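Local coordinates for protein 2-keto-3-deoxygluconate kinase (Thermotoga maritima, PDB 2AFB) that probably phosphorylates 2-keto-3-deoxygluconate at the expense of ATP, as a sugar kinase of the pfkB family, at residues H79-F83 with D328-L332. Numbering follows the deposited sequence.
Sequences HLRKF and DFVVL. With NI (nickel (II) ion), chain C.
The C-terminal turn of helix 71-82 (His79-Lys82, phi/psi near -60/-43°) and the loop residue Phe83 pack against an irregular connection (328-332) between helices 308-322 and 334-341; the closest CA pair, Phe83 and Val331, is 8.2 Å apart. Asp328 (phi/psi -101/-25°) is joined to the helix by a water accepting hydrogen bonds from Asp328 N (3.0 Å) and His79 NE2 (3.1 Å), while the Asp328 carboxylate forms a salt bridge with Arg24 and a hydrogen bond with Tyr100. From Phe329 onward the backbone is extended (psi 99 to 149°). The Phe329 ring (chi1 m, chi2 near 0°) packs against both His79 and Phe83, the three rings forming a triangular aromatic cluster. Its edge meets the face of Phe83 (chi1 m) in a T-shaped pair (centroids 5.0 Å, planes 85°). The His79 ring (chi1 t) lies at 27° to that of Phe329, offset so that they barely overlap (centroids 4.7 Å); His79 ND1 binds nickel at 2.1 Å, alongside two waters. Leu80 CD2 reaches Phe329 CZ at 3.8 Å. In this ribokinase-like fold, the cluster joins an early helix to a late connection. The CA-to-CB bond of Val330 points away from 79-83, its side chain touching Phe53, but Val330 O approaches the Phe83 edge (CE2, 3.3 Å). Val331 (chi1 t) places CG2 3.7 Å from Phe83 CE2; both residues also pack on Phe34 of a second subunit, whose Arg32 hydrogen-bonds Val331 O.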
loop_
_atom_site.group_PDB
_atom_site.type_symbol
_atom_site.label_atom_id
_atom_site.label_comp_id
_atom_site.label_asym_id
_atom_site.label_seq_id
_atom_site.Cartn_x
_atom_site.Cartn_y
_atom_site.Cartn_z
ATOM N N HIS A 79 11.057 -4.084 -18.356
ATOM C CA HIS A 79 9.592 -4.140 -18.506
ATOM C C HIS A 79 9.191 -4.646 -19.872
ATOM O O HIS A 79 8.289 -5.501 -19.996
ATOM C CB HIS A 79 9.019 -2.755 -18.233
ATOM C CG HIS A 79 7.533 -2.638 -18.348
ATOM N ND1 HIS A 79 6.658 -3.155 -17.421
ATOM C CD2 HIS A 79 6.769 -1.985 -19.249
ATOM C CE1 HIS A 79 5.419 -2.863 -17.753
ATOM N NE2 HIS A 79 5.458 -2.142 -18.860
ATOM N N LEU A 80 9.896 -4.156 -20.902
ATOM C CA LEU A 80 9.690 -4.650 -22.254
ATOM C C LEU A 80 9.990 -6.153 -22.345
ATOM O O LEU A 80 9.225 -6.929 -22.924
ATOM C CB LEU A 80 10.575 -3.875 -23.231
ATOM C CG LEU A 80 10.035 -2.494 -23.565
ATOM C CD1 LEU A 80 11.135 -1.650 -23.964
ATOM C CD2 LEU A 80 8.940 -2.588 -24.635
ATOM N N ARG A 81 11.118 -6.561 -21.799
ATOM C CA ARG A 81 11.465 -7.991 -21.851
ATOM C C ARG A 81 10.467 -8.893 -21.092
ATOM O O ARG A 81 10.172 -9.995 -21.522
ATOM C CB ARG A 81 12.889 -8.249 -21.334
ATOM C CG ARG A 81 13.990 -7.898 -22.313
ATOM C CD ARG A 81 15.311 -8.387 -21.791
ATOM N NE ARG A 81 15.620 -7.785 -20.485
ATOM C CZ ARG A 81 16.312 -6.664 -20.273
ATOM N NH1 ARG A 81 16.799 -5.931 -21.267
ATOM N NH2 ARG A 81 16.515 -6.271 -19.042
ATOM N N LYS A 82 9.985 -8.432 -19.949
ATOM C CA LYS A 82 9.051 -9.192 -19.177
ATOM C C LYS A 82 7.822 -9.579 -20.054
ATOM O O LYS A 82 7.305 -10.676 -19.968
ATOM C CB LYS A 82 8.599 -8.346 -17.964
ATOM C CG LYS A 82 7.395 -8.928 -17.303
ATOM C CD LYS A 82 6.847 -8.059 -16.198
ATOM C CE LYS A 82 5.703 -8.794 -15.470
ATOM N NZ LYS A 82 5.211 -8.106 -14.235
ATOM N N PHE A 83 7.360 -8.641 -20.866
ATOM C CA PHE A 83 6.250 -8.875 -21.757
ATOM C C PHE A 83 6.634 -9.592 -23.045
ATOM O O PHE A 83 5.789 -9.812 -23.883
ATOM C CB PHE A 83 5.542 -7.575 -22.092
ATOM C CG PHE A 83 4.648 -7.082 -21.014
ATOM C CD1 PHE A 83 5.175 -6.555 -19.845
ATOM C CD2 PHE A 83 3.246 -7.119 -21.169
ATOM C CE1 PHE A 83 4.349 -6.103 -18.839
ATOM C CE2 PHE A 83 2.413 -6.645 -20.160
ATOM C CZ PHE A 83 2.952 -6.119 -19.008
ATOM N N ASP A 328 -0.037 0.460 -19.687
ATOM C CA ASP A 328 -0.016 0.842 -21.097
ATOM C C ASP A 328 -0.035 -0.411 -22.016
ATOM O O ASP A 328 -0.438 -0.342 -23.176
ATOM C CB ASP A 328 1.246 1.698 -21.421
ATOM C CG ASP A 328 1.243 3.093 -20.793
ATOM O OD1 ASP A 328 0.491 3.339 -19.859
ATOM O OD2 ASP A 328 2.033 3.973 -21.233
ATOM N N PHE A 329 0.436 -1.539 -21.503
ATOM C CA PHE A 329 0.587 -2.745 -22.302
ATOM C C PHE A 329 -0.622 -3.662 -22.035
ATOM O O PHE A 329 -1.137 -3.712 -20.922
ATOM C CB PHE A 329 1.857 -3.478 -21.822
ATOM C CG PHE A 329 3.177 -2.855 -22.221
ATOM C CD1 PHE A 329 3.282 -1.629 -22.895
ATOM C CD2 PHE A 329 4.364 -3.494 -21.854
ATOM C CE1 PHE A 329 4.520 -1.099 -23.226
ATOM C CE2 PHE A 329 5.606 -2.958 -22.212
ATOM C CZ PHE A 329 5.677 -1.780 -22.917
ATOM N N VAL A 330 -1.058 -4.416 -23.033
ATOM C CA VAL A 330 -2.033 -5.476 -22.813
ATOM C C VAL A 330 -1.362 -6.637 -22.078
ATOM O O VAL A 330 -0.150 -6.880 -22.213
ATOM C CB VAL A 330 -2.637 -6.066 -24.131
ATOM C CG1 VAL A 330 -3.346 -5.005 -24.933
ATOM C CG2 VAL A 330 -1.573 -6.798 -24.993
ATOM N N VAL A 331 -2.157 -7.322 -21.274
ATOM C CA VAL A 331 -1.849 -8.660 -20.785
ATOM C C VAL A 331 -3.026 -9.466 -21.307
ATOM O O VAL A 331 -4.114 -9.382 -20.741
ATOM C CB VAL A 331 -1.819 -8.701 -19.221
ATOM C CG1 VAL A 331 -1.631 -10.073 -18.694
ATOM C CG2 VAL A 331 -0.759 -7.762 -18.681
ATOM N N LEU A 332 -2.839 -10.160 -22.432
ATOM C CA LEU A 332 -3.922 -10.841 -23.118
ATOM C C LEU A 332 -3.369 -12.054 -23.830
ATOM O O LEU A 332 -2.205 -12.044 -24.261
ATOM C CB LEU A 332 -4.556 -9.904 -24.151
ATOM C CG LEU A 332 -5.575 -8.888 -23.631
ATOM C CD1 LEU A 332 -6.142 -8.077 -24.806
ATOM C CD2 LEU A 332 -6.662 -9.542 -22.839
HETATM NI NI NI C . 6.976 -3.661 -15.388
HETATM O O HOH W 1 2.786 -0.595 -19.219
HETATM O O HOH W 2 8.762 -4.989 -15.111
HETATM O O HOH W 3 7.272 -1.663 -14.218
#